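Local atomic coordinates of acetylcholine-binding protein (Bulinus truncatus, PDB entry 2BJ0), a protein that probably binds acetylcholine and related nicotinic ligands, as a pentamer built like the extracellular domain of nicotinic acetylcholine receptors. Residues A[28-33]-A[175-180]; A[34-39]-A[44-49]; A[78-83]-A[102-107]; A[122-127]-A[133-138]. One frame throughout, in Å; residues are numbered along the deposited sequence.

Four contacts show how a two-sheet scaffold is tied together. Interaction 1 bridges facing strands, and interaction 2 continues along strand 25-40, their centres about 17 Å apart and L33 CD1 meeting V48 CB at 3.5 Å. Interactions 2 and 4 are close neighbours, with centres about 10 Å apart, and D44 O lies 3.0 Å from C122 N in a probable backbone hydrogen bond. Interaction 3 sits on the other side of the chain's centre, its own centre about 30 Å from that of interaction 2 and 35 Å from that of interaction 4. Strand 170-183 of interaction 1 leads toward the C186-C187 disulfide, which in nicotinic relatives marks the agonist pocket.

Interaction 1 of 4, residues A[28-33]-A[175-180]; sequences SLNFKL and ATQSLN
Q177 reaches from strand 175-180 to L29 and F31 on strand 28-33, and it carries almost the whole contact. Segments 28-33 and 175-180 run roughly antiparallel at 159°, with axes 8.9 Å apart at their closest, too far for backbone pairing, so one long polar side chain does the bridging. Q177 CB points toward the opposite strand, and the first torsion sets CG between the backbone N and the carbonyl carbon (chi1 78°). From there CB and CG extend across the gap, the residue resting against V158, I161 and I194. CD brings the amide to the F31 ring, whose plane is turned 62° from it. OE1 lies in the ring plane at its edge, 3.4 Å from F31 CD2, where the slightly positive ring hydrogens would suit an oxygen. A water sits very close to the same OE1, its short bond there doubtful in detail, and accepts hydrogen bonds from F31 N at 2.8 Å and from N30 ND2 at 3.2 Å. At the other corner, NE2 gives a weak hydrogen bond to L29 O at 3.3 Å and a second weak one to T153 OG1. With partners at both oxygen and nitrogen, the amide probably has a preferred rotation, though its nitrogen bonds are weak. N30 OD1 is held separately by the backbone N of E156. L29 also packs on I194 and F31 on I196, both of strand 190-202, in the sheet that holds Q177. Strand 25-40 belongs to the other sheet, making this a polar link across the interior of an immunoglobulin-like beta sandwich.

Interaction 2 of 4, residues A[34-39]-A[44-49]; sequences MNIVEA and DQVEVV
E47 O accepts two backbone hydrogen bonds at once, from V37 N at 2.8 Å and, more weakly, from E38 N at 3.3 Å, the signature of a classic beta bulge. A second classic bulge lies a few residues earlier, where M34 and N35 together face V49: M34 N donates to V49 O, and N35 O accepts from V49 N. Two extra residues are thus absorbed in one antiparallel hairpin of strands 25-40 and 45-57, close to its turn, and the register shifts by one between I36 and E38. Just past the V37-E38 bulge, E47 N returns a bond to E38 O at 3.0 Å.

Side chains follow the two faces. I36, A39, V46 and V48 share one, where I36, A39 and V48 rest on F198 and F200 of strand 190-202, and V46 on F120; I36 CG1 meets V48 CG1 here. At the bulge, V37 spreads its two methyls over different partners, CG2 coming to 3.7 Å from E47 CB while CG1, placed beside the backbone N (chi1 -67°), turns to V49 CG2. V49 CG1 in turn lies against M34 CB.

E38 and E47 bring their carboxylates close on the other face, the planes 56° apart and OE1 of E38 4.3 Å from OE2 of E47. Their mutual repulsion is probably offset by cations: E47 forms salt bridges with R117 and R119, and E38 OE2 with K43 of a neighbouring subunit. Q45 NE2 donates to V37 O of yet another subunit, while a water donates to E38 OE1 at 3.2 Å.

Interaction 3 of 4, residues A[78-83]-A[102-107]; sequences SKMWTP and VVVSKD
T82 and V102 mark the nearest backbone approach, their CA atoms 8.8 Å apart, between the loop joining strands 72-76 and 85-87, just past a 3-10 segment ending at K79, and strand 101-105. That gap is filled by side chains alone. M80 supplies most of the filling: its CG sits between the backbone N and the carbonyl carbon (chi1 63°), the chain then runs extended to SD, and a final bend (chi3 76°) delivers the CE methyl to the strand. CE meets V104 CG2 tip to tip at 3.5 Å and also touches V102 CG2 at 3.7 Å, while SD lies 3.8 Å from that same V102 methyl, CG2. One thioether end therefore spans two valines that face the loop from the same strand. T82 makes a lighter contact, its CG2 coming to 4.0 Å from CG1 of V102, so the two branches of V102 serve different partners. The packing is apolar and buried. Around it, M80 and V102 share V110 of strand 109-121, V104 leans on V73 and L75 of strand 72-76, and K79 O accepts from T11 OG1 of helix 4-12.

Interaction 4 of 4, residues A[122-127]-A[133-138]; sequences CDLINV and ATCRIK
C122 opens the segment with a covalent link, its SG bonded to C135 SG at 2.1 Å. This disulfide closes the Cys-loop, the feature that names the receptor superfamily. SG of C122 stands anti to its own nitrogen (chi1 -170°), whereas that of C135 lies beside its nitrogen (chi1 -59°), and the bridge twists by -89° about the sulfur pair. The C122 sulfur also lies 3.2 Å from T134 O. D123 comes next: its OD1 accepts from I125 N at 3.1 Å, an Asx turn that steadies the chain as it bends. L124 turns its CD2 inward, 3.8 Å from A133 CB and 4.3 Å from C135 SG, so the branch packs beside the disulfide. From L124 to V127 the backbone folds into a type I turn, closed by V127 N bonding to L124 O at 3.1 Å. N126 stays at the exposed edge, and its backbone O accepts a hydrogen bond from T129 OG1. V127 then brings CB to 4.2 Å from A133 CB. The disulfide joins the residue just after strand 109-121, a strand of one sheet, to strand 133-141 in the other, which pairs through A133 and C135 with F200 and F198 of strand 190-202.

Interaction 1 of 4, residues A[28-33]-A[175-180]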
loop_
_atom_site.group_PDB
_atom_site.type_symbol
_atom_site.label_atom_id
_atom_site.label_comp_id
_atom_site.label_asym_id
_atom_site.label_seq_id
_atom_site.Cartn_x
_atom_site.Cartn_y
_atom_site.Cartn_z
ATOM N N SER A 28 -6.850 -17.413 -23.156
ATOM C CA SER A 28 -5.563 -17.918 -23.588
ATOM C C SER A 28 -4.444 -17.261 -22.819
ATOM O O SER A 28 -4.434 -16.038 -22.706
ATOM C CB SER A 28 -5.364 -17.607 -25.061
ATOM O OG SER A 28 -6.529 -17.977 -25.773
ATOM N N LEU A 29 -3.495 -18.063 -22.341
ATOM C CA LEU A 29 -2.299 -17.577 -21.630
ATOM C C LEU A 29 -1.042 -18.028 -22.319
ATOM O O LEU A 29 -0.928 -19.196 -22.722
ATOM C CB LEU A 29 -2.233 -18.151 -20.215
ATOM C CG LEU A 29 -3.355 -17.794 -19.260
ATOM C CD1 LEU A 29 -3.093 -18.393 -17.867
ATOM C CD2 LEU A 29 -3.489 -16.270 -19.227
ATOM N N ASN A 30 -0.117 -17.093 -22.470
ATOM C CA ASN A 30 1.264 -17.347 -22.857
ATOM C C ASN A 30 2.111 -16.608 -21.830
ATOM O O ASN A 30 1.587 -15.741 -21.142
ATOM C CB ASN A 30 1.545 -16.852 -24.277
ATOM C CG ASN A 30 1.112 -17.872 -25.348
ATOM O OD1 ASN A 30 0.375 -17.539 -26.266
ATOM N ND2 ASN A 30 1.547 -19.127 -25.195
ATOM N N PHE A 31 3.390 -16.948 -21.720
ATOM C CA PHE A 31 4.242 -16.380 -20.696
ATOM C C PHE A 31 5.581 -16.043 -21.278
ATOM O O PHE A 31 6.035 -16.671 -22.233
ATOM C CB PHE A 31 4.425 -17.349 -19.507
ATOM C CG PHE A 31 3.157 -17.689 -18.797
ATOM C CD1 PHE A 31 2.684 -16.882 -17.764
ATOM C CD2 PHE A 31 2.443 -18.828 -19.134
ATOM C CE1 PHE A 31 1.520 -17.177 -17.100
ATOM C CE2 PHE A 31 1.279 -19.136 -18.466
ATOM C CZ PHE A 31 0.806 -18.307 -17.435
ATOM N N LYS A 32 6.219 -15.047 -20.687
ATOM C CA LYS A 32 7.585 -14.713 -20.998
ATOM C C LYS A 32 8.350 -14.682 -19.680
ATOM O O LYS A 32 8.097 -13.808 -18.829
ATOM C CB LYS A 32 7.673 -13.336 -21.679
ATOM C CG LYS A 32 6.929 -13.222 -23.021
ATOM C CD LYS A 32 7.765 -13.859 -24.124
ATOM C CE LYS A 32 6.890 -14.297 -25.247
ATOM N NZ LYS A 32 7.684 -14.965 -26.317
ATOM N N LEU A 33 9.287 -15.615 -19.508
ATOM C CA LEU A 33 10.172 -15.578 -18.368
ATOM C C LEU A 33 11.301 -14.618 -18.714
ATOM O O LEU A 33 12.084 -14.903 -19.600
ATOM C CB LEU A 33 10.675 -16.982 -17.970
ATOM C CG LEU A 33 11.626 -17.099 -16.766
ATOM C CD1 LEU A 33 10.950 -16.594 -15.486
ATOM C CD2 LEU A 33 12.103 -18.531 -16.541
ATOM N N ALA A 175 12.283 -24.229 -20.863
ATOM C CA ALA A 175 11.038 -23.739 -20.303
ATOM C C ALA A 175 9.914 -24.210 -21.179
ATOM O O ALA A 175 9.964 -24.040 -22.390
ATOM C CB ALA A 175 11.047 -22.184 -20.215
ATOM N N THR A 176 8.906 -24.825 -20.572
ATOM C CA THR A 176 7.680 -25.161 -21.281
ATOM C C THR A 176 6.495 -24.889 -20.371
ATOM O O THR A 176 6.660 -24.479 -19.225
ATOM C CB THR A 176 7.654 -26.645 -21.732
ATOM O OG1 THR A 176 7.785 -27.491 -20.584
ATOM C CG2 THR A 176 8.898 -27.012 -22.563
ATOM N N GLN A 177 5.298 -25.112 -20.900
ATOM C CA GLN A 177 4.082 -25.078 -20.101
ATOM C C GLN A 177 3.166 -26.233 -20.459
ATOM O O GLN A 177 3.199 -26.752 -21.570
ATOM C CB GLN A 177 3.364 -23.740 -20.256
ATOM C CG GLN A 177 2.563 -23.552 -21.518
ATOM C CD GLN A 177 2.131 -22.108 -21.686
ATOM O OE1 GLN A 177 2.936 -21.200 -21.468
ATOM N NE2 GLN A 177 0.867 -21.887 -22.067
ATOM N N SER A 178 2.361 -26.631 -19.492
ATOM C CA SER A 178 1.409 -27.682 -19.673
ATOM C C SER A 178 0.063 -27.261 -19.076
ATOM O O SER A 178 0.014 -26.601 -18.035
ATOM C CB SER A 178 1.951 -28.946 -19.013
ATOM O OG SER A 178 0.899 -29.814 -18.673
ATOM N N LEU A 179 -1.021 -27.628 -19.751
ATOM C CA LEU A 179 -2.365 -27.321 -19.285
ATOM C C LEU A 179 -2.917 -28.524 -18.526
ATOM O O LEU A 179 -2.835 -29.644 -19.002
ATOM C CB LEU A 179 -3.267 -26.959 -20.472
ATOM C CG LEU A 179 -4.792 -26.920 -20.282
ATOM C CD1 LEU A 179 -5.221 -25.855 -19.244
ATOM C CD2 LEU A 179 -5.495 -26.676 -21.616
ATOM N N ASN A 180 -3.458 -28.291 -17.338
ATOM C CA ASN A 180 -3.983 -29.377 -16.514
ATOM C C ASN A 180 -5.325 -28.969 -15.940
ATOM O O ASN A 180 -5.690 -27.797 -16.006
ATOM C CB ASN A 180 -3.010 -29.716 -15.371
ATOM C CG ASN A 180 -1.534 -29.687 -15.813
ATOM O OD1 ASN A 180 -1.056 -30.590 -16.510
ATOM N ND2 ASN A 180 -0.812 -28.653 -15.396
HETATM O O HOH W 1 3.762 -19.443 -22.973
#

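Interaction 2 of 4, residues A[34-39]-A[44-49]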
loop_
_atom_site.group_PDB
_atom_site.type_symbol
_atom_site.label_atom_id
_atom_site.label_comp_id
_atom_site.label_asym_id
_atom_site.label_seq_id
_atom_site.Cartn_x
_atom_site.Cartn_y
_atom_site.Cartn_z
ATOM N N MET A 34 11.334 -13.467 -18.026
ATOM C CA MET A 34 12.249 -12.365 -18.351
ATOM C C MET A 34 13.583 -12.410 -17.617
ATOM O O MET A 34 14.626 -12.021 -18.165
ATOM C CB MET A 34 11.572 -11.020 -18.057
ATOM C CG MET A 34 10.226 -10.836 -18.742
ATOM S SD MET A 34 10.344 -10.801 -20.540
ATOM C CE MET A 34 11.250 -9.275 -20.793
ATOM N N ASN A 35 13.534 -12.846 -16.368
ATOM C CA ASN A 35 14.687 -12.813 -15.530
ATOM C C ASN A 35 14.437 -13.711 -14.288
ATOM O O ASN A 35 13.299 -13.914 -13.894
ATOM C CB ASN A 35 14.949 -11.385 -15.082
ATOM C CG ASN A 35 16.356 -11.113 -14.627
ATOM O OD1 ASN A 35 17.168 -12.027 -14.502
ATOM N ND2 ASN A 35 16.671 -9.842 -14.389
ATOM N N ILE A 36 15.481 -14.216 -13.716
ATOM C CA ILE A 36 15.435 -14.936 -12.441
ATOM C C ILE A 36 16.191 -13.986 -11.563
ATOM O O ILE A 36 17.397 -13.845 -11.723
ATOM C CB ILE A 36 16.088 -16.299 -12.486
ATOM C CG1 ILE A 36 15.247 -17.291 -13.307
ATOM C CG2 ILE A 36 16.299 -16.821 -11.076
ATOM C CD1 ILE A 36 15.880 -18.660 -13.419
ATOM N N VAL A 37 15.505 -13.299 -10.635
ATOM C CA VAL A 37 16.165 -12.228 -9.825
ATOM C C VAL A 37 16.680 -12.628 -8.437
ATOM O O VAL A 37 17.490 -11.900 -7.850
ATOM C CB VAL A 37 15.270 -10.975 -9.778
ATOM C CG1 VAL A 37 15.176 -10.352 -11.156
ATOM C CG2 VAL A 37 13.890 -11.315 -9.255
ATOM N N GLU A 38 16.217 -13.756 -7.907
ATOM C CA GLU A 38 16.803 -14.363 -6.730
ATOM C C GLU A 38 16.754 -15.888 -6.884
ATOM O O GLU A 38 15.782 -16.420 -7.394
ATOM C CB GLU A 38 16.010 -13.974 -5.492
ATOM C CG GLU A 38 16.705 -14.368 -4.207
ATOM C CD GLU A 38 16.188 -13.580 -3.011
ATOM O OE1 GLU A 38 14.950 -13.588 -2.782
ATOM O OE2 GLU A 38 17.015 -12.947 -2.295
ATOM N N ALA A 39 17.803 -16.581 -6.458
ATOM C CA ALA A 39 17.690 -18.015 -6.197
ATOM C C ALA A 39 18.448 -18.309 -4.923
ATOM O O ALA A 39 19.676 -18.429 -4.922
ATOM C CB ALA A 39 18.200 -18.847 -7.368
ATOM N N ASP A 44 15.774 -22.148 -0.298
ATOM C CA ASP A 44 15.124 -22.808 -1.433
ATOM C C ASP A 44 13.962 -21.990 -1.995
ATOM O O ASP A 44 12.853 -22.494 -2.096
ATOM C CB ASP A 44 14.628 -24.185 -1.020
ATOM C CG ASP A 44 15.701 -25.238 -1.135
ATOM O OD1 ASP A 44 16.706 -25.006 -1.857
ATOM O OD2 ASP A 44 15.622 -26.327 -0.536
ATOM N N GLN A 45 14.237 -20.723 -2.325
ATOM C CA GLN A 45 13.247 -19.823 -2.883
ATOM C C GLN A 45 13.800 -19.120 -4.113
ATOM O O GLN A 45 14.986 -18.758 -4.168
ATOM C CB GLN A 45 12.792 -18.791 -1.830
ATOM C CG GLN A 45 12.089 -19.450 -0.653
ATOM C CD GLN A 45 11.767 -18.472 0.482
ATOM O OE1 GLN A 45 11.902 -17.265 0.314
ATOM N NE2 GLN A 45 11.346 -19.009 1.641
ATOM N N VAL A 46 12.912 -18.909 -5.083
ATOM C CA VAL A 46 13.238 -18.334 -6.404
ATOM C C VAL A 46 12.266 -17.215 -6.689
ATOM O O VAL A 46 11.085 -17.340 -6.356
ATOM C CB VAL A 46 13.103 -19.413 -7.524
ATOM C CG1 VAL A 46 13.203 -18.785 -8.898
ATOM C CG2 VAL A 46 14.219 -20.456 -7.346
ATOM N N GLU A 47 12.768 -16.112 -7.245
ATOM C CA GLU A 47 11.943 -14.975 -7.665
ATOM C C GLU A 47 12.273 -14.762 -9.121
ATOM O O GLU A 47 13.432 -14.705 -9.499
ATOM C CB GLU A 47 12.296 -13.659 -6.918
ATOM C CG GLU A 47 11.914 -13.550 -5.460
ATOM C CD GLU A 47 11.885 -12.089 -4.968
ATOM O OE1 GLU A 47 12.513 -11.199 -5.597
ATOM O OE2 GLU A 47 11.211 -11.820 -3.948
ATOM N N VAL A 48 11.235 -14.643 -9.930
ATOM C CA VAL A 48 11.369 -14.440 -11.354
ATOM C C VAL A 48 10.634 -13.163 -11.733
ATOM O O VAL A 48 9.745 -12.725 -11.019
ATOM C CB VAL A 48 10.741 -15.636 -12.168
ATOM C CG1 VAL A 48 11.431 -16.944 -11.842
ATOM C CG2 VAL A 48 9.257 -15.742 -11.930
ATOM N N VAL A 49 11.029 -12.560 -12.855
ATOM C CA VAL A 49 10.153 -11.630 -13.570
ATOM C C VAL A 49 9.472 -12.357 -14.727
ATOM O O VAL A 49 10.129 -12.992 -15.560
ATOM C CB VAL A 49 10.913 -10.410 -14.061
ATOM C CG1 VAL A 49 9.988 -9.465 -14.862
ATOM C CG2 VAL A 49 11.504 -9.671 -12.868
HETATM O O HOH W 2 13.182 -15.534 -0.875
#

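Interaction 3 of 4, residues A[78-83]-A[102-107]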
loop_
_atom_site.group_PDB
_atom_site.type_symbol
_atom_site.label_atom_id
_atom_site.label_comp_id
_atom_site.label_asym_id
_atom_site.label_seq_id
_atom_site.Cartn_x
_atom_site.Cartn_y
_atom_site.Cartn_z
ATOM N N SER A 78 -9.470 -1.477 -14.054
ATOM C CA SER A 78 -10.645 -1.308 -13.207
ATOM C C SER A 78 -11.948 -1.106 -13.997
ATOM O O SER A 78 -13.024 -1.157 -13.414
ATOM C CB SER A 78 -10.445 -0.095 -12.299
ATOM O OG SER A 78 -10.332 1.058 -13.109
ATOM N N LYS A 79 -11.863 -0.864 -15.306
ATOM C CA LYS A 79 -13.051 -0.573 -16.126
ATOM C C LYS A 79 -13.799 -1.817 -16.634
ATOM O O LYS A 79 -14.896 -1.697 -17.150
ATOM C CB LYS A 79 -12.689 0.327 -17.311
ATOM C CG LYS A 79 -12.250 1.731 -16.843
ATOM C CD LYS A 79 -13.337 2.368 -16.021
ATOM C CE LYS A 79 -12.750 3.349 -15.002
ATOM N NZ LYS A 79 -13.829 3.867 -14.123
ATOM N N MET A 80 -13.217 -2.993 -16.488
ATOM C CA MET A 80 -13.906 -4.208 -16.944
ATOM C C MET A 80 -13.511 -5.421 -16.129
ATOM O O MET A 80 -12.559 -5.360 -15.360
ATOM C CB MET A 80 -13.597 -4.443 -18.414
ATOM C CG MET A 80 -12.144 -4.696 -18.659
ATOM S SD MET A 80 -11.863 -5.344 -20.324
ATOM C CE MET A 80 -12.068 -3.794 -21.199
ATOM N N TRP A 81 -14.263 -6.510 -16.255
ATOM C CA TRP A 81 -13.853 -7.754 -15.653
ATOM C C TRP A 81 -12.536 -8.170 -16.289
ATOM O O TRP A 81 -12.375 -8.050 -17.513
ATOM C CB TRP A 81 -14.908 -8.816 -15.928
ATOM C CG TRP A 81 -14.560 -10.153 -15.376
ATOM C CD1 TRP A 81 -14.883 -10.627 -14.153
ATOM C CD2 TRP A 81 -13.825 -11.194 -16.034
ATOM N NE1 TRP A 81 -14.398 -11.902 -13.999
ATOM C CE2 TRP A 81 -13.730 -12.266 -15.139
ATOM C CE3 TRP A 81 -13.203 -11.314 -17.298
ATOM C CZ2 TRP A 81 -13.072 -13.468 -15.461
ATOM C CZ3 TRP A 81 -12.554 -12.511 -17.627
ATOM C CH2 TRP A 81 -12.495 -13.564 -16.711
ATOM N N THR A 82 -11.614 -8.671 -15.460
ATOM C CA THR A 82 -10.361 -9.289 -15.923
ATOM C C THR A 82 -10.173 -10.586 -15.151
ATOM O O THR A 82 -10.717 -10.757 -14.047
ATOM C CB THR A 82 -9.115 -8.365 -15.726
ATOM O OG1 THR A 82 -9.041 -7.952 -14.356
ATOM C CG2 THR A 82 -9.259 -7.049 -16.524
ATOM N N PRO A 83 -9.456 -11.544 -15.736
ATOM C CA PRO A 83 -9.312 -12.859 -15.087
ATOM C C PRO A 83 -8.690 -12.751 -13.696
ATOM O O PRO A 83 -7.721 -12.026 -13.516
ATOM C CB PRO A 83 -8.360 -13.599 -16.034
ATOM C CG PRO A 83 -8.691 -13.016 -17.393
ATOM C CD PRO A 83 -8.820 -11.513 -17.077
ATOM N N VAL A 102 -5.622 -2.747 -20.022
ATOM C CA VAL A 102 -5.904 -3.745 -21.081
ATOM C C VAL A 102 -6.057 -2.996 -22.399
ATOM O O VAL A 102 -6.211 -1.743 -22.406
ATOM C CB VAL A 102 -7.186 -4.577 -20.790
ATOM C CG1 VAL A 102 -7.085 -5.294 -19.434
ATOM C CG2 VAL A 102 -8.431 -3.714 -20.826
ATOM N N VAL A 103 -6.012 -3.737 -23.505
ATOM C CA VAL A 103 -6.248 -3.193 -24.835
ATOM C C VAL A 103 -7.343 -3.983 -25.508
ATOM O O VAL A 103 -7.254 -5.205 -25.627
ATOM C CB VAL A 103 -5.006 -3.250 -25.722
ATOM C CG1 VAL A 103 -5.359 -2.785 -27.147
ATOM C CG2 VAL A 103 -3.849 -2.418 -25.117
ATOM N N VAL A 104 -8.377 -3.255 -25.919
ATOM C CA VAL A 104 -9.579 -3.797 -26.522
ATOM C C VAL A 104 -9.508 -3.515 -28.024
ATOM O O VAL A 104 -9.258 -2.382 -28.429
ATOM C CB VAL A 104 -10.840 -3.112 -25.940
ATOM C CG1 VAL A 104 -12.081 -3.736 -26.468
ATOM C CG2 VAL A 104 -10.828 -3.160 -24.429
ATOM N N SER A 105 -9.701 -4.565 -28.821
ATOM C CA SER A 105 -9.691 -4.492 -30.282
ATOM C C SER A 105 -11.081 -4.257 -30.822
ATOM O O SER A 105 -12.056 -4.446 -30.099
ATOM C CB SER A 105 -9.169 -5.802 -30.853
ATOM O OG SER A 105 -7.824 -5.993 -30.457
ATOM N N LYS A 106 -11.171 -3.908 -32.113
ATOM C CA LYS A 106 -12.462 -3.630 -32.784
ATOM C C LYS A 106 -13.446 -4.784 -32.743
ATOM O O LYS A 106 -14.646 -4.567 -32.779
ATOM C CB LYS A 106 -12.268 -3.205 -34.252
ATOM C CG LYS A 106 -11.781 -1.756 -34.428
ATOM C CD LYS A 106 -12.619 -0.931 -35.433
ATOM C CE LYS A 106 -12.111 0.534 -35.435
ATOM N NZ LYS A 106 -13.177 1.582 -35.595
ATOM N N ASP A 107 -12.959 -6.013 -32.675
ATOM C CA ASP A 107 -13.881 -7.131 -32.581
ATOM C C ASP A 107 -14.217 -7.549 -31.122
ATOM O O ASP A 107 -14.908 -8.538 -30.887
ATOM C CB ASP A 107 -13.352 -8.305 -33.406
ATOM C CG ASP A 107 -12.139 -8.965 -32.773
ATOM O OD1 ASP A 107 -11.488 -8.357 -31.886
ATOM O OD2 ASP A 107 -11.766 -10.113 -33.095
#

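Interaction 4 of 4, residues A[122-127]-A[133-138]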
loop_
_atom_site.group_PDB
_atom_site.type_symbol
_atom_site.label_atom_id
_atom_site.label_comp_id
_atom_site.label_asym_id
_atom_site.label_seq_id
_atom_site.Cartn_x
_atom_site.Cartn_y
_atom_site.Cartn_z
ATOM N N CYS A 122 11.439 -23.837 -4.357
ATOM C CA CYS A 122 12.004 -24.720 -5.328
ATOM C C CYS A 122 13.174 -25.364 -4.618
ATOM O O CYS A 122 13.899 -24.681 -3.898
ATOM C CB CYS A 122 12.526 -23.913 -6.535
ATOM S SG CYS A 122 13.001 -24.963 -7.967
ATOM N N ASP A 123 13.339 -26.673 -4.787
ATOM C CA ASP A 123 14.586 -27.349 -4.348
ATOM C C ASP A 123 15.791 -26.969 -5.222
ATOM O O ASP A 123 15.878 -27.370 -6.396
ATOM C CB ASP A 123 14.390 -28.874 -4.349
ATOM C CG ASP A 123 15.468 -29.608 -3.592
ATOM O OD1 ASP A 123 16.546 -29.027 -3.339
ATOM O OD2 ASP A 123 15.315 -30.795 -3.212
ATOM N N LEU A 124 16.708 -26.184 -4.656
ATOM C CA LEU A 124 17.866 -25.686 -5.406
ATOM C C LEU A 124 19.165 -26.474 -5.178
ATOM O O LEU A 124 20.259 -26.002 -5.450
ATOM C CB LEU A 124 18.096 -24.184 -5.138
ATOM C CG LEU A 124 16.907 -23.286 -5.516
ATOM C CD1 LEU A 124 17.222 -21.837 -5.196
ATOM C CD2 LEU A 124 16.546 -23.482 -6.997
ATOM N N ILE A 125 19.048 -27.699 -4.698
ATOM C CA ILE A 125 20.249 -28.449 -4.382
ATOM C C ILE A 125 21.123 -28.593 -5.641
ATOM O O ILE A 125 22.339 -28.617 -5.554
ATOM C CB ILE A 125 19.857 -29.807 -3.744
ATOM C CG1 ILE A 125 21.060 -30.421 -3.019
ATOM C CG2 ILE A 125 19.187 -30.713 -4.769
ATOM C CD1 ILE A 125 20.675 -31.435 -1.954
ATOM N N ASN A 126 20.505 -28.658 -6.814
ATOM C CA ASN A 126 21.263 -28.863 -8.031
ATOM C C ASN A 126 21.466 -27.625 -8.888
ATOM O O ASN A 126 21.780 -27.764 -10.083
ATOM C CB ASN A 126 20.617 -29.959 -8.891
ATOM C CG ASN A 126 20.742 -31.340 -8.286
ATOM O OD1 ASN A 126 19.871 -32.196 -8.483
ATOM N ND2 ASN A 126 21.815 -31.575 -7.547
ATOM N N VAL A 127 21.336 -26.425 -8.309
ATOM C CA VAL A 127 21.327 -25.194 -9.107
ATOM C C VAL A 127 22.695 -24.899 -9.678
ATOM O O VAL A 127 22.851 -24.098 -10.609
ATOM C CB VAL A 127 20.770 -23.956 -8.300
ATOM C CG1 VAL A 127 21.780 -23.435 -7.306
ATOM C CG2 VAL A 127 20.313 -22.849 -9.239
ATOM N N ALA A 133 18.682 -26.672 -11.670
ATOM C CA ALA A 133 17.485 -26.949 -10.880
ATOM C C ALA A 133 16.210 -26.760 -11.713
ATOM O O ALA A 133 16.144 -25.871 -12.549
ATOM C CB ALA A 133 17.469 -26.077 -9.654
ATOM N N THR A 134 15.215 -27.620 -11.482
ATOM C CA THR A 134 13.914 -27.543 -12.134
ATOM C C THR A 134 12.866 -26.914 -11.218
ATOM O O THR A 134 12.646 -27.378 -10.083
ATOM C CB THR A 134 13.445 -28.929 -12.613
ATOM O OG1 THR A 134 14.305 -29.380 -13.661
ATOM C CG2 THR A 134 12.114 -28.810 -13.332
ATOM N N CYS A 135 12.211 -25.868 -11.728
ATOM C CA CYS A 135 11.202 -25.150 -10.984
ATOM C C CYS A 135 9.895 -25.131 -11.727
ATOM O O CYS A 135 9.876 -25.186 -12.951
ATOM C CB CYS A 135 11.695 -23.738 -10.694
ATOM S SG CYS A 135 13.220 -23.882 -9.749
ATOM N N ARG A 136 8.808 -25.069 -10.970
ATOM C CA ARG A 136 7.463 -25.071 -11.522
ATOM C C ARG A 136 6.661 -23.864 -11.024
ATOM O O ARG A 136 6.723 -23.522 -9.840
ATOM C CB ARG A 136 6.755 -26.378 -11.161
ATOM C CG ARG A 136 7.082 -27.532 -12.146
ATOM C CD ARG A 136 6.968 -28.964 -11.574
ATOM N NE ARG A 136 8.202 -29.408 -10.913
ATOM C CZ ARG A 136 9.070 -30.292 -11.417
ATOM N NH1 ARG A 136 8.850 -30.862 -12.605
ATOM N NH2 ARG A 136 10.158 -30.617 -10.724
ATOM N N ILE A 137 5.927 -23.216 -11.931
ATOM C CA ILE A 137 4.991 -22.162 -11.538
ATOM C C ILE A 137 3.575 -22.541 -11.983
ATOM O O ILE A 137 3.351 -22.833 -13.159
ATOM C CB ILE A 137 5.413 -20.801 -12.149
ATOM C CG1 ILE A 137 6.738 -20.326 -11.580
ATOM C CG2 ILE A 137 4.317 -19.748 -11.923
ATOM C CD1 ILE A 137 7.434 -19.294 -12.489
ATOM N N LYS A 138 2.635 -22.521 -11.041
ATOM C CA LYS A 138 1.252 -22.912 -11.291
ATOM C C LYS A 138 0.340 -21.682 -11.333
ATOM O O LYS A 138 0.275 -20.918 -10.356
ATOM C CB LYS A 138 0.797 -23.909 -10.222
ATOM C CG LYS A 138 -0.581 -24.529 -10.481
ATOM C CD LYS A 138 -0.896 -25.624 -9.435
ATOM C CE LYS A 138 -2.410 -25.864 -9.266
ATOM N NZ LYS A 138 -2.674 -26.888 -8.191
#